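Fatty acid amide hydrolase (Candida albicans, PDB 6KVR) probably hydrolyses monocarboxylic acid amides, including fatty acid amides, to the free carboxylate and ammonia as a member of the amidase signature family. Local coordinates at residues Pro466-Val471 with Glu476-Trp481; Thr206-Asp211 with Lys420-Tyr425. All coordinates share one frame; numbering follows the deposited sequence.

Interaction 1 of 2, residues Pro466-Val471 with Glu476-Trp481; sequences PTYNNV and EEVYNW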
ATOM      1  N   PRO A 466     -13.275  21.873  -8.628  1.00 24.98           N
ATOM      2  CA  PRO A 466     -12.678  22.131  -9.942  1.00 24.79           C
ATOM      3  C   PRO A 466     -11.549  21.155 -10.227  1.00 23.14           C
ATOM      4  O   PRO A 466     -11.016  20.504  -9.328  1.00 23.26           O
ATOM      5  CB  PRO A 466     -12.143  23.570  -9.821  1.00 25.27           C
ATOM      6  CG  PRO A 466     -12.823  24.152  -8.580  1.00 26.10           C
ATOM      7  CD  PRO A 466     -13.015  22.976  -7.683  1.00 23.38           C
ATOM      8  N   THR A 467     -11.184  21.055 -11.508  1.00 22.92           N
ATOM      9  CA  THR A 467     -10.027  20.266 -11.918  1.00 23.95           C
ATOM     10  C   THR A 467      -8.773  21.102 -12.040  1.00 25.74           C
ATOM     11  O   THR A 467      -7.665  20.553 -11.969  1.00 22.97           O
ATOM     12  CB  THR A 467     -10.284  19.576 -13.261  1.00 21.77           C
ATOM     13  OG1 THR A 467     -11.557  18.921 -13.213  1.00 26.94           O
ATOM     14  CG2 THR A 467      -9.215  18.505 -13.528  1.00 23.53           C
ATOM     15  N   TYR A 468      -8.934  22.411 -12.188  1.00 25.45           N
ATOM     16  CA  TYR A 468      -7.883  23.357 -12.535  1.00 23.48           C
ATOM     17  C   TYR A 468      -8.521  24.733 -12.337  1.00 25.31           C
ATOM     18  O   TYR A 468      -9.746  24.843 -12.313  1.00 25.34           O
ATOM     19  CB  TYR A 468      -7.385  23.107 -13.974  1.00 21.69           C
ATOM     20  CG  TYR A 468      -6.398  24.124 -14.532  1.00 23.50           C
ATOM     21  CD1 TYR A 468      -5.248  24.435 -13.839  1.00 24.58           C
ATOM     22  CD2 TYR A 468      -6.628  24.775 -15.749  1.00 23.17           C
ATOM     23  CE1 TYR A 468      -4.353  25.367 -14.320  1.00 23.33           C
ATOM     24  CE2 TYR A 468      -5.726  25.715 -16.249  1.00 24.33           C
ATOM     25  CZ  TYR A 468      -4.579  25.997 -15.516  1.00 23.80           C
ATOM     26  OH  TYR A 468      -3.646  26.922 -15.950  1.00 27.84           O
ATOM     27  N   ASN A 469      -7.704  25.770 -12.146  1.00 22.98           N
ATOM     28  CA  ASN A 469      -8.270  27.101 -11.910  1.00 22.32           C
ATOM     29  C   ASN A 469      -8.717  27.786 -13.193  1.00 26.75           C
ATOM     30  O   ASN A 469      -8.907  29.008 -13.224  1.00 26.78           O
ATOM     31  CB  ASN A 469      -7.255  27.988 -11.186  1.00 26.58           C
ATOM     32  CG  ASN A 469      -5.885  27.934 -11.843  1.00 28.35           C
ATOM     33  OD1 ASN A 469      -4.996  27.217 -11.388  1.00 30.22           O
ATOM     34  ND2 ASN A 469      -5.734  28.641 -12.955  1.00 23.20           N
ATOM     35  N   ASN A 470      -8.858  27.029 -14.271  1.00 26.60           N
ATOM     36  CA  ASN A 470      -9.262  27.567 -15.558  1.00 24.55           C
ATOM     37  C   ASN A 470      -9.711  26.384 -16.404  1.00 24.01           C
ATOM     38  O   ASN A 470      -9.594  25.225 -15.991  1.00 22.10           O
ATOM     39  CB  ASN A 470      -8.112  28.358 -16.201  1.00 22.98           C
ATOM     40  CG  ASN A 470      -8.553  29.168 -17.413  1.00 28.80           C
ATOM     41  OD1 ASN A 470      -9.730  29.492 -17.574  1.00 27.54           O
ATOM     42  ND2 ASN A 470      -7.607  29.479 -18.281  1.00 28.50           N
ATOM     43  N   VAL A 471     -10.240  26.682 -17.584  1.00 22.22           N
ATOM     44  CA  VAL A 471     -10.404  25.669 -18.622  1.00 26.42           C
ATOM     45  C   VAL A 471      -9.006  25.399 -19.160  1.00 24.01           C
ATOM     46  O   VAL A 471      -8.029  25.919 -18.614  1.00 24.11           O
ATOM     47  CB  VAL A 471     -11.362  26.142 -19.732  1.00 25.33           C
ATOM     48  CG1 VAL A 471     -12.782  26.224 -19.196  1.00 23.52           C
ATOM     49  CG2 VAL A 471     -10.942  27.491 -20.221  1.00 24.53           C
ATOM     50  N   GLU A 476       2.198  25.536 -22.703  1.00 28.69           N
ATOM     51  CA  GLU A 476       3.364  25.902 -21.900  1.00 25.84           C
ATOM     52  C   GLU A 476       3.048  27.004 -20.887  1.00 27.47           C
ATOM     53  O   GLU A 476       3.958  27.693 -20.408  1.00 27.18           O
ATOM     54  CB  GLU A 476       4.543  26.312 -22.792  1.00 28.54           C
ATOM     55  CG  GLU A 476       4.892  25.308 -23.906  1.00 30.04           C
ATOM     56  CD  GLU A 476       6.303  25.510 -24.482  1.00 34.87           C
ATOM     57  OE1 GLU A 476       7.312  25.010 -23.908  1.00 38.57           O
ATOM     58  OE2 GLU A 476       6.399  26.193 -25.527  1.00 40.37           O
ATOM     59  N   GLU A 477       1.776  27.157 -20.515  1.00 27.76           N
ATOM     60  CA  GLU A 477       1.344  28.223 -19.607  1.00 26.58           C
ATOM     61  C   GLU A 477       0.392  27.676 -18.545  1.00 28.43           C
ATOM     62  O   GLU A 477      -0.669  28.243 -18.273  1.00 28.58           O
ATOM     63  CB  GLU A 477       0.702  29.373 -20.396  1.00 28.16           C
ATOM     64  CG  GLU A 477       1.733  30.274 -21.088  1.00 34.71           C
ATOM     65  CD  GLU A 477       1.126  31.526 -21.706  1.00 36.07           C
ATOM     66  OE1 GLU A 477       0.804  32.475 -20.957  1.00 39.43           O
ATOM     67  OE2 GLU A 477       1.022  31.572 -22.955  1.00 42.91           O
ATOM     68  N   VAL A 478       0.758  26.553 -17.929  1.00 25.70           N
ATOM     69  CA  VAL A 478      -0.019  26.011 -16.822  1.00 27.47           C
ATOM     70  C   VAL A 478       0.950  25.624 -15.708  1.00 25.41           C
ATOM     71  O   VAL A 478       1.833  24.780 -15.906  1.00 23.15           O
ATOM     72  CB  VAL A 478      -0.913  24.830 -17.252  1.00 25.58           C
ATOM     73  CG1 VAL A 478      -0.145  23.799 -18.090  1.00 24.51           C
ATOM     74  CG2 VAL A 478      -1.579  24.193 -16.053  1.00 22.04           C
ATOM     75  N   TYR A 479       0.778  26.249 -14.540  1.00 24.76           N
ATOM     76  CA  TYR A 479       1.750  26.268 -13.457  1.00 20.59           C
ATOM     77  C   TYR A 479       1.238  25.690 -12.147  1.00 24.31           C
ATOM     78  O   TYR A 479       2.028  25.117 -11.391  1.00 22.50           O
ATOM     79  CB  TYR A 479       2.203  27.708 -13.196  1.00 22.87           C
ATOM     80  CG  TYR A 479       2.615  28.460 -14.449  1.00 24.23           C
ATOM     81  CD1 TYR A 479       3.894  28.312 -14.985  1.00 26.56           C
ATOM     82  CD2 TYR A 479       1.731  29.309 -15.091  1.00 26.58           C
ATOM     83  CE1 TYR A 479       4.276  28.985 -16.130  1.00 27.92           C
ATOM     84  CE2 TYR A 479       2.095  29.993 -16.238  1.00 27.86           C
ATOM     85  CZ  TYR A 479       3.367  29.830 -16.748  1.00 29.67           C
ATOM     86  OH  TYR A 479       3.723  30.506 -17.879  1.00 29.01           O
ATOM     87  N   ASN A 480      -0.049  25.834 -11.847  1.00 25.14           N
ATOM     88  CA  ASN A 480      -0.613  25.417 -10.572  1.00 22.09           C
ATOM     89  C   ASN A 480      -1.366  24.100 -10.721  1.00 21.30           C
ATOM     90  O   ASN A 480      -2.379  24.034 -11.434  1.00 22.41           O
ATOM     91  CB  ASN A 480      -1.555  26.485 -10.025  1.00 21.87           C
ATOM     92  CG  ASN A 480      -2.377  25.976  -8.881  1.00 20.29           C
ATOM     93  OD1 ASN A 480      -1.843  25.402  -7.937  1.00 23.29           O
ATOM     94  ND2 ASN A 480      -3.684  26.139  -8.971  1.00 22.48           N
ATOM     95  N   TRP A 481      -0.914  23.076 -10.002  1.00 17.50           N
ATOM     96  CA  TRP A 481      -1.572  21.771  -9.981  1.00 21.68           C
ATOM     97  C   TRP A 481      -2.467  21.542  -8.744  1.00 25.38           C
ATOM     98  O   TRP A 481      -2.944  20.415  -8.534  1.00 24.48           O
ATOM     99  CB  TRP A 481      -0.523  20.661 -10.017  1.00 20.18           C
ATOM    100  CG  TRP A 481       0.420  20.647 -11.177  1.00 23.83           C
ATOM    101  CD1 TRP A 481       0.512  21.556 -12.198  1.00 20.49           C
ATOM    102  CD2 TRP A 481       1.437  19.664 -11.418  1.00 26.66           C
ATOM    103  NE1 TRP A 481       1.521  21.192 -13.064  1.00 22.91           N
ATOM    104  CE2 TRP A 481       2.106  20.037 -12.607  1.00 27.10           C
ATOM    105  CE3 TRP A 481       1.843  18.501 -10.745  1.00 24.71           C
ATOM    106  CZ2 TRP A 481       3.144  19.277 -13.153  1.00 24.31           C
ATOM    107  CZ3 TRP A 481       2.886  17.751 -11.282  1.00 25.78           C
ATOM    108  CH2 TRP A 481       3.520  18.145 -12.482  1.00 25.25           C
TER

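Interaction 2 of 2, residues Thr206-Asp211 with Lys420-Tyr425; sequences TLMHLD and KWNLNY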
ATOM      1  N   THR A 206       9.811  14.768 -19.271  1.00 20.88           N
ATOM      2  CA  THR A 206       9.846  14.508 -17.820  1.00 22.21           C
ATOM      3  C   THR A 206       8.539  13.916 -17.301  1.00 24.43           C
ATOM      4  O   THR A 206       8.516  13.439 -16.159  1.00 22.76           O
ATOM      5  CB  THR A 206      10.188  15.732 -16.931  1.00 24.00           C
ATOM      6  OG1 THR A 206       9.048  16.601 -16.793  1.00 25.31           O
ATOM      7  CG2 THR A 206      11.382  16.528 -17.464  1.00 27.86           C
ATOM      8  N   LEU A 207       7.455  13.922 -18.082  1.00 21.35           N
ATOM      9  CA  LEU A 207       6.140  13.431 -17.650  1.00 24.16           C
ATOM     10  C   LEU A 207       5.578  14.235 -16.488  1.00 23.18           C
ATOM     11  O   LEU A 207       4.728  13.747 -15.762  1.00 23.55           O
ATOM     12  CB  LEU A 207       6.179  11.948 -17.251  1.00 20.70           C
ATOM     13  CG  LEU A 207       6.814  11.006 -18.262  1.00 31.43           C
ATOM     14  CD1 LEU A 207       6.703   9.548 -17.801  1.00 28.24           C
ATOM     15  CD2 LEU A 207       6.176  11.209 -19.624  1.00 27.91           C
HETATM   16  N   MSE A 208       6.070  15.442 -16.263  1.00 24.26           N
HETATM   17  CA  MSE A 208       5.618  16.268 -15.149  1.00 21.15           C
HETATM   18  C   MSE A 208       5.193  17.655 -15.643  1.00 18.48           C
HETATM   19  O   MSE A 208       5.622  18.681 -15.111  1.00 21.67           O
HETATM   20  CB  MSE A 208       6.732  16.378 -14.091  1.00 19.78           C
HETATM   21  CG  MSE A 208       7.117  15.047 -13.437  1.00 21.39           C
HETATM   22 SE   MSE A 208       5.558  14.456 -12.332  1.00 39.50          SE
HETATM   23  CE  MSE A 208       5.922  15.656 -10.771  1.00 27.70           C
ATOM     24  N   HIS A 209       4.360  17.662 -16.681  1.00 20.05           N
ATOM     25  CA  HIS A 209       3.612  18.837 -17.095  1.00 23.94           C
ATOM     26  C   HIS A 209       2.131  18.487 -17.147  1.00 22.21           C
ATOM     27  O   HIS A 209       1.750  17.381 -17.540  1.00 22.83           O
ATOM     28  CB  HIS A 209       3.963  19.375 -18.525  1.00 22.14           C
ATOM     29  CG  HIS A 209       5.420  19.501 -18.838  1.00 21.50           C
ATOM     30  ND1 HIS A 209       5.865  20.120 -19.995  1.00 22.97           N
ATOM     31  CD2 HIS A 209       6.532  19.091 -18.182  1.00 23.39           C
ATOM     32  CE1 HIS A 209       7.184  20.093 -20.029  1.00 21.51           C
ATOM     33  NE2 HIS A 209       7.615  19.467 -18.948  1.00 27.01           N
ATOM     34  N   LEU A 210       1.285  19.456 -16.826  1.00 22.20           N
ATOM     35  CA  LEU A 210      -0.111  19.354 -17.250  1.00 27.16           C
ATOM     36  C   LEU A 210      -0.287  19.872 -18.677  1.00 25.67           C
ATOM     37  O   LEU A 210      -1.242  20.585 -18.990  1.00 29.22           O
ATOM     38  CB  LEU A 210      -1.019  20.086 -16.267  1.00 25.65           C
ATOM     39  CG  LEU A 210      -1.077  19.486 -14.851  1.00 25.70           C
ATOM     40  CD1 LEU A 210      -2.243  20.068 -14.041  1.00 27.19           C
ATOM     41  CD2 LEU A 210      -1.143  17.954 -14.855  1.00 25.56           C
ATOM     42  N   ASP A 211       0.638  19.479 -19.550  1.00 26.52           N
ATOM     43  CA  ASP A 211       0.800  19.946 -20.927  1.00 25.15           C
ATOM     44  C   ASP A 211       1.673  18.914 -21.645  1.00 29.57           C
ATOM     45  O   ASP A 211       2.019  17.883 -21.062  1.00 25.74           O
ATOM     46  CB  ASP A 211       1.420  21.346 -20.953  1.00 26.05           C
ATOM     47  CG  ASP A 211       1.329  21.999 -22.313  1.00 32.57           C
ATOM     48  OD1 ASP A 211       2.214  22.830 -22.630  1.00 31.57           O
ATOM     49  OD2 ASP A 211       0.371  21.681 -23.068  1.00 34.60           O
ATOM     50  N   LYS A 420      11.807  23.045 -16.745  1.00 23.23           N
ATOM     51  CA  LYS A 420      12.434  23.954 -15.792  1.00 22.60           C
ATOM     52  C   LYS A 420      11.489  24.261 -14.631  1.00 22.88           C
ATOM     53  O   LYS A 420      11.904  24.318 -13.470  1.00 20.85           O
ATOM     54  CB  LYS A 420      12.838  25.246 -16.506  1.00 21.77           C
ATOM     55  CG  LYS A 420      13.823  25.048 -17.668  1.00 28.18           C
ATOM     56  CD  LYS A 420      14.147  26.387 -18.355  1.00 33.23           C
ATOM     57  CE  LYS A 420      15.326  26.272 -19.312  1.00 34.34           C
ATOM     58  NZ  LYS A 420      15.570  27.543 -20.075  1.00 47.39           N
ATOM     59  N   TRP A 421      10.207  24.450 -14.938  1.00 19.75           N
ATOM     60  CA  TRP A 421       9.224  24.740 -13.905  1.00 20.69           C
ATOM     61  C   TRP A 421       9.134  23.601 -12.879  1.00 22.30           C
ATOM     62  O   TRP A 421       9.234  23.836 -11.670  1.00 21.09           O
ATOM     63  CB  TRP A 421       7.865  25.011 -14.569  1.00 21.62           C
ATOM     64  CG  TRP A 421       6.765  25.246 -13.606  1.00 24.83           C
ATOM     65  CD1 TRP A 421       5.777  24.363 -13.259  1.00 24.36           C
ATOM     66  CD2 TRP A 421       6.543  26.426 -12.817  1.00 25.13           C
ATOM     67  NE1 TRP A 421       4.943  24.931 -12.321  1.00 21.97           N
ATOM     68  CE2 TRP A 421       5.396  26.190 -12.024  1.00 25.84           C
ATOM     69  CE3 TRP A 421       7.195  27.657 -12.710  1.00 24.97           C
ATOM     70  CZ2 TRP A 421       4.881  27.150 -11.146  1.00 28.11           C
ATOM     71  CZ3 TRP A 421       6.688  28.608 -11.831  1.00 28.98           C
ATOM     72  CH2 TRP A 421       5.544  28.349 -11.061  1.00 30.73           C
ATOM     73  N   ASN A 422       8.929  22.357 -13.337  1.00 21.91           N
ATOM     74  CA  ASN A 422       8.702  21.287 -12.363  1.00 23.12           C
ATOM     75  C   ASN A 422       9.991  20.831 -11.690  1.00 23.69           C
ATOM     76  O   ASN A 422       9.939  20.305 -10.573  1.00 22.57           O
ATOM     77  CB  ASN A 422       7.982  20.086 -13.011  1.00 21.70           C
ATOM     78  CG  ASN A 422       8.916  19.180 -13.789  1.00 25.65           C
ATOM     79  OD1 ASN A 422       9.697  18.400 -13.216  1.00 27.14           O
ATOM     80  ND2 ASN A 422       8.837  19.265 -15.103  1.00 25.54           N
ATOM     81  N   LEU A 423      11.147  21.037 -12.331  1.00 23.49           N
ATOM     82  CA  LEU A 423      12.412  20.761 -11.658  1.00 22.31           C
ATOM     83  C   LEU A 423      12.652  21.707 -10.490  1.00 21.93           C
ATOM     84  O   LEU A 423      13.465  21.391  -9.617  1.00 25.00           O
ATOM     85  CB  LEU A 423      13.569  20.835 -12.658  1.00 26.73           C
ATOM     86  CG  LEU A 423      13.536  19.672 -13.661  1.00 27.55           C
ATOM     87  CD1 LEU A 423      14.605  19.815 -14.748  1.00 26.65           C
ATOM     88  CD2 LEU A 423      13.657  18.327 -12.927  1.00 25.53           C
ATOM     89  N   ASN A 424      11.938  22.834 -10.422  1.00 20.64           N
ATOM     90  CA  ASN A 424      12.076  23.761  -9.300  1.00 24.10           C
ATOM     91  C   ASN A 424      10.919  23.676  -8.298  1.00 23.07           C
ATOM     92  O   ASN A 424      10.799  24.551  -7.430  1.00 21.32           O
ATOM     93  CB  ASN A 424      12.220  25.191  -9.831  1.00 23.40           C
ATOM     94  CG  ASN A 424      13.640  25.487 -10.298  1.00 26.71           C
ATOM     95  OD1 ASN A 424      14.464  25.996  -9.522  1.00 27.48           O
ATOM     96  ND2 ASN A 424      13.944  25.135 -11.553  1.00 18.57           N
ATOM     97  N   TYR A 425      10.121  22.599  -8.353  1.00 25.23           N
ATOM     98  CA  TYR A 425       8.858  22.517  -7.609  1.00 26.63           C
ATOM     99  C   TYR A 425       9.020  22.605  -6.093  1.00 30.23           C
ATOM    100  O   TYR A 425       8.293  23.360  -5.427  1.00 47.53           O
ATOM    101  CB  TYR A 425       8.136  21.225  -7.953  1.00 25.35           C
ATOM    102  CG  TYR A 425       6.961  21.509  -8.817  1.00 24.93           C
ATOM    103  CD1 TYR A 425       6.424  22.787  -8.856  1.00 22.30           C
ATOM    104  CD2 TYR A 425       6.394  20.519  -9.607  1.00 23.82           C
ATOM    105  CE1 TYR A 425       5.339  23.081  -9.650  1.00 26.13           C
ATOM    106  CE2 TYR A 425       5.314  20.805 -10.420  1.00 25.47           C
ATOM    107  CZ  TYR A 425       4.795  22.092 -10.441  1.00 22.71           C
ATOM    108  OH  TYR A 425       3.706  22.384 -11.237  1.00 24.85           O
TER

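Interaction 1 of 2, residues Pro466-Val471 with Glu476-Trp481
N469 and N480 meet amide to amide: N480 ND2 gives a hydrogen to N469 OD1 at 3.0 Å, nearly straight at 169°. Their planes are nearly parallel, 15° apart; N469 OD1 lies in the plane of the N480 amide, while ND2 sits tilted from the carbonyl plane of N469. Each asparagine also uses its other amide atom. N469 ND2 donates to OE1 of E527, whose OE2 receives the backbone N of both Y479 and N480, and N480 OD1 accepts from the backbone N of S482, which makes an Asx turn leading into the next helix. Asparagine suits both places because one short side chain offers a donor and an acceptor, and these bonds fix the rotation of both buried amides.

The apolar half of the contact belongs to Y468 and V478. With CG anti to the backbone N (chi1 173°), the long flat tyrosine ring is well suited to reach across to the valine; V478 CG2 comes obliquely to within 3.5 Å of Y468 CE1 and 3.4 Å of Y468 OH. N480 O lies at the ring edge, 3.7 Å from Y468 CE1. The beta-branched valine offers CG2, the methyl anti to its backbone N, to the phenol rim, beside the polar amide pair.

This loop-on-loop packing folds back the connection from the C-terminal end of strand 462-466, in the mixed central sheet, to helix 482-490; the Y468 side chain is about 9 Å from G256 of the predicted substrate site. P466 and V471 pack against helix 357-372, Y479 and N480 touch L523 of helix 522-529, and V478 and Y479 rest on L418 of helix 417-423.

Interaction 2 of 2, residues Thr206-Asp211 with Lys420-Tyr425
N422 projects from the last turns of helix 417-423 onto T206 OG1 and onto the carbonyl oxygen and CB of M208. N422 CB comes 3.5 Å from M208 O; N422 CG lies 3.6 Å from M208 CB, and N422 OD1 3.7 Å from the same carbon, so the selenomethionine lays its first methylene against the amide. With CG between the backbone N and the carbonyl carbon (chi1 80°), the amide is swung so that N422 ND2 meets T206 OG1 at 3.2 Å, in a weak hydrogen bond bent to 133°, and also donates to L418 O, one turn back in its own helix. Asparagine fits because its short amide can serve its own helix and the facing loop together.

T206 OG1 also accepts from the backbone N of M208 at 3.2 Å, which makes an ST turn; one threonine hydroxyl thus joins the two segments. The H209 ring passes obliquely beside ND2, while its NE2 bonds to T419 OG1.

This ST turn carries L207, a predicted substrate-binding residue, and the M208 side chain comes about 4 Å from that of I254, in the predicted substrate-binding run I254-S257, so the helix end packs behind a loop of the probable amidase active site.

Overall arrangement
Interactions 1 and 2 are both buried contacts, though a few residues of their segments, such as E477 and M208, are partly exposed. Interaction 1 is local, folding one connection back on itself, whereas interaction 2 joins segments more than 200 residues apart. Their centres lie 13 Å apart, and they are linked directly: D211 accepts from the backbone N of E476, and W421 NE1 donates to Y479 O. Helix 417-423 is the common element, since its L418 is touched by H209 and D211 as well as by V478 and Y479. The chemistry differs: a straight amide pair backed by a carboxylate in interaction 1, a weaker bond to a turn hydroxyl in interaction 2, nearer the predicted substrate site.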